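Local coordinates for Alpha/beta hydrolase fold protein (Sphaerobacter thermophilus, PDB 3R0V) that probably acts as a hydrolase of the alpha/beta fold and binds D-malate in a pocket beneath its helical cap, at residues G30-T35 with T152-E157; R73-L78 with A98-L103; G148-Y153 with H183-D188; V211-A216 with H223-L228. All blocks are in the same frame, centred on the assembly; numbering follows the deposited sequence. Where two conformers were deposited one is given.

Contact 1 of 4, residues G30-T35 with T152-E157; sequences GGALST and TYFMTE. With MLT (D-malate), chain F.
Phe154 reaches out from helix 152-157 to the loop 30-35, and its ring meets Ala32 with the distal carbon first: CZ lies 3.5 Å from Ala32 CB. The methyl approaches the ring obliquely. CG stands anti to the backbone N of Phe154 (chi1 160°), a torsion that sends the ring away from its own helix and into the binding site. Leu33 comes from the loop and overlaps the flank of the Phe154 side chain as the two pass, its CD1 4.1 Å from Phe154 CD2. The same methyl faces CE of the selenomethionine at Met155, a less certain contact because that side chain was modelled in two conformers.

The ring edge also meets the ligand. D-malate C1 lies in the ring plane, and C2 comes within 3.4 Å of Phe154 CZ. On the loop side, Ala32 N donates to D-malate O1 at 2.9 Å, a nearly straight bond (166°), while Ser96 N supplies a second backbone hydrogen bond to the ligand. A type II turn from Gly31 to Ser34 shapes the loop; Gly31 O accepts from Ser34 N and Ser34 OG, and from Arg60 as well.

With an alanine here instead of Phe154, the malate carbon C2 and the Ala32 methyl would probably lose their shared apolar wall, opening a gap between cap and loop. Two backbone amides, one after strand 25-29 and one beside Ser95 of a likely nucleophile elbow, are consistent with the oxyanion hole of alpha/beta hydrolases, here occupied by malate and walled by the cap.

Contact 2 of 4, residues R73-L78 with A98-L103; sequences REIEDL and AGLSLL
Leu100 pushes its CD1 methyl against helix 73-78, where it touches Glu74 CB at 3.9 Å and Ile75 CG1 at 4.0 Å. The other methyl, CD2, stays beside the same Glu74 CB at 4.1 Å, so the leucine fork is set against the aliphatic root of the glutamate. CG of Leu100 is anti to its backbone N (chi1 177°), which extends the fork outward from helix 98-103. One turn on, Ile75 CD1 packs more loosely against Leu103 CB, at 4.3 Å. Segments 73-78 and 98-103 cross almost at right angles (-82°), their axes 10.0 Å apart at the closest.

Beneath this layer, Leu78 and Leu100 both rest on Val29 of strand 25-29, seating the two helices on one face of the central sheet. Beyond CB the Glu74 chain runs on past the leucine, and its carboxylate is held elsewhere: OE1 meets Tyr69 OH and forms a salt bridge with Arg57. On the far flank, Arg73 and Glu76 form a salt bridge within their own helix (NE to OE1, 2.8 Å; NH1 to OE2, 3.0 Å).

The join is thus purely apolar, made of methyls and methylenes. The buried charge of Glu74 is answered by neighbours beyond the two helices, and the nearby arginine would probably help keep its carboxylate ionised.

Contact 3 of 4, residues G148-Y153 with H183-D188; sequences GDAVTY and HTLPYD
Asp188 OD2, one turn beyond the Leu185 that packs on Ala150, is gripped by Arg57 through a salt bridge and by Ser96 OG through a hydrogen bond. Its other oxygen, OD1, pairs with Arg60, so both oxygens of this buried carboxylate tie the start of helix 185-192 to the body of the protein and to the malate site.

Across to helix 148-153, by contrast, a single side chain does the work. Leu185 presents its CD1 methyl to the backbone of the other helix: it comes to 3.7 Å from Ala150 O and 4.1 Å from Val151 N, while the Ala150 CB methyl lies 4.3 Å from it. CG of Leu185 is anti to the carbonyl carbon (chi1 -74°), and from there the branch extends onto the peptide between Ala150 and Val151. The short side chain of Ala150 lets the methyl come close to the helix backbone. The contact is small, burying 82 Å² in all.

On other sides, Ala150 packs on Leu138 and Leu142 of helix 134-143, and Val151 on Trp175. Such helix-on-helix packing belongs to the helical cap that alpha/beta hydrolases commonly insert between two sheet strands, here 111-117 and 209-213.

Contact 4 of 4, residues V211-A216 with H223-L228; sequences VMDGGA and HTAQEL
Val211 starts from the strand with its CB directed at the helix, and its two methyls then divide the work against Ala225 and Leu228. CG1, anti to the backbone N (chi1 -177°), reaches Ala225 CB at 3.8 Å and the carbonyl oxygen Ala225 O at the same distance. The second methyl, CG2, leans along the helix to Leu228 CB at 4.4 Å. The valine fork thus spans one helical turn, one prong on the alanine and the other on the leucine.

Two residues along the strand, Asp213 faces the helix as well. Its OD2 lies 4.1 Å from Ala225 CB, a packing contact without a polar partner on the helix segment. The carboxylate is satisfied by the neighbouring strand 235-239: OD2 bonds with Tyr237 OH and OD1 with Thr239 OG1. Ala225 therefore sits between an apolar fork and a buried carboxylate, and its side chain touches Tyr237 too. Met212, a selenomethionine, points to the opposite face of the sheet, as strand alternation requires.

Strand 211-213 and helix 223-228 run nearly antiparallel, their directions 166° apart and their axes 8.3 Å apart at the closest. That small separation goes with an alanine on the helix side. The order along the chain defines the motif: strand 209-213, helix 219-231 and the parallel strand 235-239 form a beta-alpha-beta crossover, the repeating element of the alpha/beta hydrolase sheet, with this helix packed against it.

Overall arrangement
Contacts 1 and 3 form one continuous patch, their centres 6 Å apart: both use helix 147-158, and Leu185 CD2 lies 3.6 Å from Phe154 CG and equally near Leu33 CD2. Contact 2 lies on the sheet side, between two helices of the hydrolase core, its centre about 17 Å from that of contact 1, yet it touches contact 3 through Glu74 OE1 and Tyr187 CB (4.0 Å). Arg57 links all three, holding Gly30 O, Glu74 and Asp188. Contact 4 touches none of the others; its nearest atoms are about 5 Å from contact 2 and about 12 Å from contact 1. Contact 1 meets the malate directly, whereas the side chains of Leu185, Leu100 and Leu228 lie about 7, 9 and 12 Å from it.

Contact 1 of 4, residues G30-T35 with T152-E157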
loop_
_atom_site.group_PDB
_atom_site.type_symbol
_atom_site.label_atom_id
_atom_site.label_comp_id
_atom_site.label_asym_id
_atom_site.label_seq_id
_atom_site.Cartn_x
_atom_site.Cartn_y
_atom_site.Cartn_z
ATOM N N GLY A 30 -0.973 4.341 -0.684
ATOM C CA GLY A 30 -0.317 3.633 -1.768
ATOM C C GLY A 30 0.785 2.700 -1.308
ATOM O O GLY A 30 1.280 2.803 -0.192
ATOM N N GLY A 31 1.163 1.782 -2.191
ATOM C CA GLY A 31 2.196 0.803 -1.892
ATOM C C GLY A 31 3.573 1.170 -2.415
ATOM O O GLY A 31 3.884 2.337 -2.640
ATOM N N ALA A 32 4.408 0.153 -2.609
ATOM C CA ALA A 32 5.775 0.386 -3.051
ATOM C C ALA A 32 5.764 1.126 -4.384
ATOM O O ALA A 32 4.969 0.826 -5.271
ATOM C CB ALA A 32 6.531 -0.939 -3.156
ATOM N N LEU A 33 6.651 2.113 -4.493
ATOM C CA LEU A 33 6.855 2.876 -5.724
ATOM C C LEU A 33 5.673 3.729 -6.138
ATOM O O LEU A 33 5.646 4.253 -7.248
ATOM C CB LEU A 33 7.278 1.965 -6.882
ATOM C CG LEU A 33 8.502 1.113 -6.544
ATOM C CD1 LEU A 33 8.712 0.063 -7.623
ATOM C CD2 LEU A 33 9.751 1.978 -6.391
ATOM N N SER A 34 4.698 3.870 -5.249
ATOM C CA SER A 34 3.531 4.684 -5.542
ATOM C C SER A 34 3.753 6.133 -5.144
ATOM O O SER A 34 4.539 6.435 -4.245
ATOM C CB SER A 34 2.334 4.166 -4.751
ATOM O OG SER A 34 2.485 4.514 -3.384
ATOM N N THR A 35 3.028 7.028 -5.804
ATOM C CA THR A 35 2.853 8.390 -5.303
ATOM C C THR A 35 1.357 8.632 -5.293
ATOM O O THR A 35 0.578 7.722 -5.579
ATOM C CB THR A 35 3.524 9.429 -6.197
ATOM O OG1 THR A 35 2.855 9.474 -7.465
ATOM C CG2 THR A 35 5.007 9.103 -6.391
ATOM N N THR A 152 13.564 -3.487 -10.781
ATOM C CA THR A 152 13.511 -4.832 -11.333
ATOM C C THR A 152 13.771 -5.887 -10.257
ATOM O O THR A 152 13.097 -6.915 -10.203
ATOM C CB THR A 152 14.540 -4.972 -12.453
ATOM O OG1 THR A 152 14.209 -4.045 -13.490
ATOM C CG2 THR A 152 14.527 -6.388 -13.023
ATOM N N TYR A 153 14.736 -5.607 -9.388
ATOM C CA TYR A 153 15.105 -6.516 -8.315
ATOM C C TYR A 153 13.964 -6.639 -7.312
ATOM O O TYR A 153 13.594 -7.741 -6.918
ATOM C CB TYR A 153 16.400 -6.050 -7.641
ATOM C CG TYR A 153 16.923 -6.983 -6.577
ATOM C CD1 TYR A 153 17.464 -8.218 -6.908
ATOM C CD2 TYR A 153 16.901 -6.608 -5.241
ATOM C CE1 TYR A 153 17.959 -9.069 -5.926
ATOM C CE2 TYR A 153 17.398 -7.444 -4.255
ATOM C CZ TYR A 153 17.912 -8.671 -4.603
ATOM O OH TYR A 153 18.406 -9.510 -3.634
ATOM N N PHE A 154 13.410 -5.502 -6.897
ATOM C CA PHE A 154 12.241 -5.531 -6.017
ATOM C C PHE A 154 11.115 -6.382 -6.622
ATOM O O PHE A 154 10.546 -7.254 -5.958
ATOM C CB PHE A 154 11.723 -4.113 -5.762
ATOM C CG PHE A 154 10.292 -4.072 -5.282
ATOM C CD1 PHE A 154 9.964 -4.460 -3.995
ATOM C CD2 PHE A 154 9.279 -3.669 -6.129
ATOM C CE1 PHE A 154 8.647 -4.427 -3.566
ATOM C CE2 PHE A 154 7.963 -3.644 -5.704
ATOM C CZ PHE A 154 7.654 -4.021 -4.433
HETATM N N MSE A 155 10.794 -6.150 -7.889
HETATM C CA MSE A 155 9.677 -6.862 -8.485
HETATM C C MSE A 155 9.917 -8.349 -8.637
HETATM O O MSE A 155 9.032 -9.143 -8.347
HETATM C CB MSE A 155 9.304 -6.247 -9.817
HETATM C CG MSE A 155 8.804 -4.854 -9.626
HETATM SE SE MSE A 155 8.037 -4.142 -11.222
HETATM C CE MSE A 155 7.406 -2.465 -10.444
ATOM N N THR A 156 11.109 -8.729 -9.082
ATOM C CA THR A 156 11.404 -10.138 -9.317
ATOM C C THR A 156 11.760 -10.910 -8.057
ATOM O O THR A 156 11.318 -12.049 -7.883
ATOM C CB THR A 156 12.557 -10.304 -10.325
ATOM O OG1 THR A 156 13.719 -9.596 -9.852
ATOM C CG2 THR A 156 12.153 -9.779 -11.697
ATOM N N GLU A 157 12.567 -10.310 -7.190
ATOM C CA GLU A 157 13.057 -11.007 -6.010
ATOM C C GLU A 157 12.310 -10.615 -4.740
ATOM O O GLU A 157 12.187 -11.418 -3.823
ATOM C CB GLU A 157 14.566 -10.796 -5.840
ATOM C CG GLU A 157 15.383 -11.292 -7.013
ATOM C CD GLU A 157 15.153 -12.765 -7.296
ATOM O OE1 GLU A 157 14.888 -13.538 -6.344
ATOM O OE2 GLU A 157 15.234 -13.145 -8.484
HETATM C C1 MLT F . 3.909 -3.765 -3.055
HETATM O O1 MLT F . 3.513 -2.636 -2.616
HETATM O O2 MLT F . 4.025 -4.745 -2.319
HETATM C C2 MLT F . 4.211 -3.872 -4.525
HETATM O O3 MLT F . 3.722 -2.733 -5.204
HETATM C C3 MLT F . 3.614 -5.146 -5.107
HETATM C C4 MLT F . 3.585 -5.066 -6.618
HETATM O O4 MLT F . 3.835 -3.999 -7.220
HETATM O O5 MLT F . 3.307 -6.079 -7.292
#

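Contact 2 of 4, residues R73-L78 with A98-L103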
loop_
_atom_site.group_PDB
_atom_site.type_symbol
_atom_site.label_atom_id
_atom_site.label_comp_id
_atom_site.label_asym_id
_atom_site.label_seq_id
_atom_site.Cartn_x
_atom_site.Cartn_y
_atom_site.Cartn_z
ATOM N N ARG A 73 7.331 6.651 11.688
ATOM C CA ARG A 73 7.182 7.941 11.020
ATOM C C ARG A 73 6.084 7.877 9.958
ATOM O O ARG A 73 5.346 8.846 9.798
ATOM C CB ARG A 73 8.490 8.435 10.386
ATOM C CG ARG A 73 9.660 8.578 11.349
ATOM C CD ARG A 73 9.444 9.716 12.362
ATOM N NE ARG A 73 8.741 9.251 13.552
ATOM C CZ ARG A 73 9.303 8.524 14.513
ATOM N NH1 ARG A 73 8.585 8.157 15.568
ATOM N NH2 ARG A 73 10.581 8.161 14.424
ATOM N N GLU A 74 5.982 6.765 9.227
ATOM C CA GLU A 74 4.922 6.662 8.219
ATOM C C GLU A 74 3.530 6.466 8.829
ATOM O O GLU A 74 2.531 6.904 8.249
ATOM C CB GLU A 74 5.229 5.576 7.185
ATOM C CG GLU A 74 6.507 5.874 6.409
ATOM C CD GLU A 74 6.483 5.296 5.005
ATOM O OE1 GLU A 74 6.977 4.168 4.801
ATOM O OE2 GLU A 74 5.947 5.960 4.100
ATOM N N ILE A 75 3.459 5.828 9.990
ATOM C CA ILE A 75 2.198 5.777 10.729
ATOM C C ILE A 75 1.812 7.204 11.139
ATOM O O ILE A 75 0.650 7.601 11.001
ATOM C CB ILE A 75 2.309 4.851 11.943
ATOM C CG1 ILE A 75 2.530 3.412 11.466
ATOM C CG2 ILE A 75 1.056 4.939 12.826
ATOM C CD1 ILE A 75 2.827 2.429 12.607
ATOM N N GLU A 76 2.783 7.992 11.601
ATOM C CA GLU A 76 2.527 9.380 11.959
ATOM C C GLU A 76 2.119 10.204 10.734
ATOM O O GLU A 76 1.271 11.102 10.834
ATOM C CB GLU A 76 3.752 9.976 12.653
ATOM C CG GLU A 76 4.002 9.352 14.025
ATOM C CD GLU A 76 5.408 9.597 14.569
ATOM O OE1 GLU A 76 6.195 10.347 13.954
ATOM O OE2 GLU A 76 5.720 9.030 15.635
ATOM N N ASP A 77 2.704 9.901 9.574
ATOM C CA ASP A 77 2.291 10.590 8.349
ATOM C C ASP A 77 0.810 10.318 8.072
ATOM O O ASP A 77 0.039 11.233 7.771
ATOM C CB ASP A 77 3.119 10.156 7.128
ATOM C CG ASP A 77 4.601 10.504 7.243
ATOM O OD1 ASP A 77 4.967 11.431 7.988
ATOM O OD2 ASP A 77 5.405 9.842 6.554
ATOM N N LEU A 78 0.426 9.051 8.145
ATOM C CA LEU A 78 -0.962 8.680 7.913
ATOM C C LEU A 78 -1.865 9.336 8.961
ATOM O O LEU A 78 -2.953 9.821 8.634
ATOM C CB LEU A 78 -1.102 7.161 7.905
ATOM C CG LEU A 78 -2.524 6.619 7.728
ATOM C CD1 LEU A 78 -3.192 7.216 6.489
ATOM C CD2 LEU A 78 -2.491 5.086 7.649
ATOM N N ALA A 98 -1.213 -1.474 2.246
ATOM C CA ALA A 98 -2.141 -2.239 3.081
ATOM C C ALA A 98 -1.452 -2.694 4.362
ATOM O O ALA A 98 -2.053 -2.687 5.425
ATOM C CB ALA A 98 -2.694 -3.439 2.317
ATOM N N GLY A 99 -0.183 -3.086 4.264
ATOM C CA GLY A 99 0.585 -3.435 5.449
ATOM C C GLY A 99 0.679 -2.242 6.380
ATOM O O GLY A 99 0.457 -2.353 7.587
ATOM N N LEU A 100 1.009 -1.084 5.824
ATOM C CA LEU A 100 1.122 0.129 6.613
ATOM C C LEU A 100 -0.215 0.468 7.276
ATOM O O LEU A 100 -0.256 0.847 8.453
ATOM C CB LEU A 100 1.598 1.284 5.725
ATOM C CG LEU A 100 1.716 2.674 6.347
ATOM C CD1 LEU A 100 2.675 2.663 7.517
ATOM C CD2 LEU A 100 2.165 3.664 5.277
ATOM N N SER A 101 -1.297 0.332 6.520
ATOM C CA SER A 101 -2.633 0.627 7.036
ATOM C C SER A 101 -3.028 -0.313 8.168
ATOM O O SER A 101 -3.629 0.129 9.163
ATOM C CB SER A 101 -3.672 0.590 5.919
ATOM O OG SER A 101 -3.380 1.560 4.930
ATOM N N LEU A 102 -2.700 -1.598 8.024
ATOM C CA LEU A 102 -2.973 -2.575 9.079
ATOM C C LEU A 102 -2.158 -2.264 10.334
ATOM O O LEU A 102 -2.685 -2.310 11.443
ATOM C CB LEU A 102 -2.710 -4.008 8.584
ATOM C CG LEU A 102 -3.706 -4.531 7.547
ATOM C CD1 LEU A 102 -3.091 -5.615 6.680
ATOM C CD2 LEU A 102 -4.956 -5.062 8.253
ATOM N N LEU A 103 -0.878 -1.947 10.165
ATOM C CA LEU A 103 -0.059 -1.530 11.301
ATOM C C LEU A 103 -0.652 -0.297 11.977
ATOM O O LEU A 103 -0.691 -0.214 13.205
ATOM C CB LEU A 103 1.374 -1.256 10.855
ATOM C CG LEU A 103 2.163 -2.474 10.368
ATOM C CD1 LEU A 103 3.469 -1.981 9.779
ATOM C CD2 LEU A 103 2.414 -3.409 11.530
#

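Contact 3 of 4, residues G148-Y153 with H183-D188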
loop_
_atom_site.group_PDB
_atom_site.type_symbol
_atom_site.label_atom_id
_atom_site.label_comp_id
_atom_site.label_asym_id
_atom_site.label_seq_id
_atom_site.Cartn_x
_atom_site.Cartn_y
_atom_site.Cartn_z
ATOM N N GLY A 148 16.577 1.743 -11.963
ATOM C CA GLY A 148 15.808 0.796 -12.742
ATOM C C GLY A 148 16.087 -0.630 -12.293
ATOM O O GLY A 148 15.159 -1.425 -12.107
ATOM N N ASP A 149 17.363 -0.948 -12.088
ATOM C CA ASP A 149 17.717 -2.294 -11.657
ATOM C C ASP A 149 17.187 -2.575 -10.250
ATOM O O ASP A 149 16.826 -3.711 -9.951
ATOM C CB ASP A 149 19.229 -2.515 -11.721
ATOM C CG ASP A 149 19.763 -2.516 -13.144
ATOM O OD1 ASP A 149 18.959 -2.516 -14.094
ATOM O OD2 ASP A 149 21.004 -2.535 -13.304
ATOM N N ALA A 150 17.133 -1.551 -9.398
ATOM C CA ALA A 150 16.534 -1.705 -8.069
ATOM C C ALA A 150 15.047 -2.044 -8.161
ATOM O O ALA A 150 14.561 -2.924 -7.457
ATOM C CB ALA A 150 16.744 -0.448 -7.230
ATOM N N VAL A 151 14.328 -1.366 -9.047
ATOM C CA VAL A 151 12.919 -1.688 -9.260
ATOM C C VAL A 151 12.758 -3.113 -9.789
ATOM O O VAL A 151 11.914 -3.858 -9.304
ATOM C CB VAL A 151 12.251 -0.699 -10.234
ATOM C CG1 VAL A 151 10.799 -1.109 -10.491
ATOM C CG2 VAL A 151 12.312 0.722 -9.668
ATOM N N THR A 152 13.564 -3.487 -10.781
ATOM C CA THR A 152 13.511 -4.832 -11.333
ATOM C C THR A 152 13.771 -5.887 -10.257
ATOM O O THR A 152 13.097 -6.915 -10.203
ATOM C CB THR A 152 14.540 -4.972 -12.453
ATOM O OG1 THR A 152 14.209 -4.045 -13.490
ATOM C CG2 THR A 152 14.527 -6.388 -13.023
ATOM N N TYR A 153 14.736 -5.607 -9.388
ATOM C CA TYR A 153 15.105 -6.516 -8.315
ATOM C C TYR A 153 13.964 -6.639 -7.312
ATOM O O TYR A 153 13.594 -7.741 -6.918
ATOM C CB TYR A 153 16.400 -6.050 -7.641
ATOM C CG TYR A 153 16.923 -6.983 -6.577
ATOM C CD1 TYR A 153 17.464 -8.218 -6.908
ATOM C CD2 TYR A 153 16.901 -6.608 -5.241
ATOM C CE1 TYR A 153 17.959 -9.069 -5.926
ATOM C CE2 TYR A 153 17.398 -7.444 -4.255
ATOM C CZ TYR A 153 17.912 -8.671 -4.603
ATOM O OH TYR A 153 18.406 -9.510 -3.634
ATOM N N HIS A 183 14.442 5.026 -4.288
ATOM C CA HIS A 183 15.142 5.153 -3.007
ATOM C C HIS A 183 14.226 4.817 -1.811
ATOM O O HIS A 183 14.716 4.622 -0.699
ATOM C CB HIS A 183 15.701 6.570 -2.835
ATOM C CG HIS A 183 14.653 7.626 -2.908
ATOM N ND1 HIS A 183 14.099 8.033 -4.102
ATOM C CD2 HIS A 183 14.043 8.352 -1.940
ATOM C CE1 HIS A 183 13.187 8.962 -3.866
ATOM N NE2 HIS A 183 13.131 9.169 -2.561
ATOM N N THR A 184 12.902 4.775 -2.026
ATOM C CA THR A 184 11.975 4.409 -0.940
ATOM C C THR A 184 11.695 2.906 -0.828
ATOM O O THR A 184 10.973 2.473 0.064
ATOM C CB THR A 184 10.625 5.170 -1.026
ATOM O OG1 THR A 184 9.903 4.789 -2.201
ATOM C CG2 THR A 184 10.848 6.685 -1.030
ATOM N N LEU A 185 12.256 2.105 -1.727
ATOM C CA LEU A 185 12.039 0.666 -1.637
ATOM C C LEU A 185 12.448 0.072 -0.279
ATOM O O LEU A 185 11.760 -0.814 0.231
ATOM C CB LEU A 185 12.717 -0.074 -2.796
ATOM C CG LEU A 185 12.018 0.062 -4.153
ATOM C CD1 LEU A 185 12.942 -0.351 -5.305
ATOM C CD2 LEU A 185 10.701 -0.711 -4.196
ATOM N N PRO A 186 13.560 0.551 0.317
ATOM C CA PRO A 186 13.883 0.044 1.656
ATOM C C PRO A 186 12.820 0.404 2.694
ATOM O O PRO A 186 12.696 -0.292 3.693
ATOM C CB PRO A 186 15.217 0.721 1.981
ATOM C CG PRO A 186 15.831 0.993 0.633
ATOM C CD PRO A 186 14.638 1.400 -0.213
ATOM N N TYR A 187 12.076 1.482 2.475
ATOM C CA TYR A 187 11.017 1.864 3.407
ATOM C C TYR A 187 9.910 0.818 3.389
ATOM O O TYR A 187 9.423 0.396 4.441
ATOM C CB TYR A 187 10.415 3.210 3.025
ATOM C CG TYR A 187 11.354 4.391 3.074
ATOM C CD1 TYR A 187 12.661 4.262 3.513
ATOM C CD2 TYR A 187 10.898 5.657 2.720
ATOM C CE1 TYR A 187 13.507 5.367 3.570
ATOM C CE2 TYR A 187 11.720 6.756 2.780
ATOM C CZ TYR A 187 13.026 6.607 3.202
ATOM O OH TYR A 187 13.850 7.713 3.264
ATOM N N ASP A 188 9.510 0.396 2.194
ATOM C CA ASP A 188 8.482 -0.630 2.096
ATOM C C ASP A 188 8.969 -1.970 2.635
ATOM O O ASP A 188 8.195 -2.720 3.232
ATOM C CB ASP A 188 7.941 -0.703 0.677
ATOM C CG ASP A 188 7.008 0.464 0.383
ATOM O OD1 ASP A 188 7.383 1.387 -0.357
ATOM O OD2 ASP A 188 5.901 0.477 0.967
#

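Contact 4 of 4, residues V211-A216 with H223-L228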
loop_
_atom_site.group_PDB
_atom_site.type_symbol
_atom_site.label_atom_id
_atom_site.label_comp_id
_atom_site.label_asym_id
_atom_site.label_seq_id
_atom_site.Cartn_x
_atom_site.Cartn_y
_atom_site.Cartn_z
ATOM N N VAL A 211 -10.749 -7.531 2.948
ATOM C CA VAL A 211 -9.488 -7.959 2.366
ATOM C C VAL A 211 -9.774 -8.413 0.947
ATOM O O VAL A 211 -10.630 -9.273 0.734
ATOM C CB VAL A 211 -8.891 -9.136 3.144
ATOM C CG1 VAL A 211 -7.531 -9.500 2.549
ATOM C CG2 VAL A 211 -8.748 -8.800 4.618
HETATM N N MSE A 212 -9.091 -7.826 -0.024
HETATM C CA MSE A 212 -9.370 -8.114 -1.429
HETATM C C MSE A 212 -8.157 -8.660 -2.131
HETATM O O MSE A 212 -7.030 -8.267 -1.843
HETATM C CB MSE A 212 -9.797 -6.850 -2.171
HETATM C CG MSE A 212 -11.242 -6.428 -1.956
HETATM SE SE MSE A 212 -11.512 -4.585 -2.537
HETATM C CE MSE A 212 -10.483 -3.868 -1.151
ATOM N N ASP A 213 -8.401 -9.562 -3.074
ATOM C CA ASP A 213 -7.393 -9.920 -4.058
ATOM C C ASP A 213 -8.029 -9.881 -5.434
ATOM O O ASP A 213 -9.221 -9.588 -5.562
ATOM C CB ASP A 213 -6.695 -11.255 -3.744
ATOM C CG ASP A 213 -7.645 -12.437 -3.686
ATOM O OD1 ASP A 213 -8.838 -12.297 -4.026
ATOM O OD2 ASP A 213 -7.181 -13.537 -3.294
ATOM N N GLY A 214 -7.220 -10.116 -6.456
ATOM C CA GLY A 214 -7.661 -9.965 -7.830
ATOM C C GLY A 214 -7.654 -11.290 -8.562
ATOM O O GLY A 214 -7.110 -12.288 -8.079
ATOM N N GLY A 215 -8.263 -11.301 -9.736
ATOM C CA GLY A 215 -8.377 -12.517 -10.517
ATOM C C GLY A 215 -7.069 -13.090 -11.036
ATOM O O GLY A 215 -7.043 -14.248 -11.454
ATOM N N ALA A 216 -6.004 -12.293 -11.050
ATOM C CA ALA A 216 -4.687 -12.748 -11.492
ATOM C C ALA A 216 -3.705 -12.916 -10.334
ATOM O O ALA A 216 -2.515 -13.122 -10.557
ATOM C CB ALA A 216 -4.098 -11.780 -12.532
ATOM N N HIS A 223 -3.605 -17.014 -0.446
ATOM C CA HIS A 223 -3.502 -17.654 0.862
ATOM C C HIS A 223 -3.332 -16.617 1.968
ATOM O O HIS A 223 -3.903 -16.765 3.046
ATOM C CB HIS A 223 -2.360 -18.661 0.900
ATOM C CG HIS A 223 -2.450 -19.701 -0.164
ATOM N ND1 HIS A 223 -1.345 -20.382 -0.621
ATOM C CD2 HIS A 223 -3.503 -20.156 -0.881
ATOM C CE1 HIS A 223 -1.715 -21.225 -1.569
ATOM N NE2 HIS A 223 -3.021 -21.119 -1.738
ATOM N N THR A 224 -2.535 -15.590 1.703
ATOM C CA THR A 224 -2.380 -14.496 2.654
ATOM C C THR A 224 -3.697 -13.786 2.907
ATOM O O THR A 224 -4.047 -13.507 4.055
ATOM C CB THR A 224 -1.316 -13.537 2.150
ATOM O OG1 THR A 224 -0.050 -14.201 2.250
ATOM C CG2 THR A 224 -1.305 -12.243 2.977
ATOM N N ALA A 225 -4.440 -13.510 1.843
ATOM C CA ALA A 225 -5.712 -12.822 1.983
ATOM C C ALA A 225 -6.682 -13.641 2.824
ATOM O O ALA A 225 -7.345 -13.122 3.731
ATOM C CB ALA A 225 -6.303 -12.509 0.618
ATOM N N GLN A 226 -6.750 -14.935 2.544
ATOM C CA GLN A 226 -7.619 -15.828 3.294
ATOM C C GLN A 226 -7.247 -15.809 4.769
ATOM O O GLN A 226 -8.108 -15.767 5.648
ATOM C CB GLN A 226 -7.509 -17.258 2.747
ATOM C CG GLN A 226 -8.624 -18.193 3.237
ATOM C CD GLN A 226 -8.342 -18.834 4.593
ATOM O OE1 GLN A 226 -9.268 -19.273 5.280
ATOM N NE2 GLN A 226 -7.064 -18.908 4.975
ATOM N N GLU A 227 -5.951 -15.872 5.045
ATOM C CA GLU A 227 -5.514 -15.936 6.431
ATOM C C GLU A 227 -5.812 -14.620 7.150
ATOM O O GLU A 227 -6.277 -14.632 8.282
ATOM C CB GLU A 227 -4.034 -16.272 6.566
ATOM C CG GLU A 227 -3.602 -16.286 8.039
ATOM C CD GLU A 227 -2.223 -16.890 8.280
ATOM O OE1 GLU A 227 -1.865 -17.887 7.614
ATOM O OE2 GLU A 227 -1.499 -16.365 9.158
ATOM N N LEU A 228 -5.549 -13.489 6.502
ATOM C CA LEU A 228 -5.833 -12.198 7.133
ATOM C C LEU A 228 -7.320 -12.060 7.435
ATOM O O LEU A 228 -7.700 -11.555 8.496
ATOM C CB LEU A 228 -5.388 -11.043 6.248
ATOM C CG LEU A 228 -3.880 -10.813 6.224
ATOM C CD1 LEU A 228 -3.491 -9.864 5.105
ATOM C CD2 LEU A 228 -3.416 -10.266 7.563
#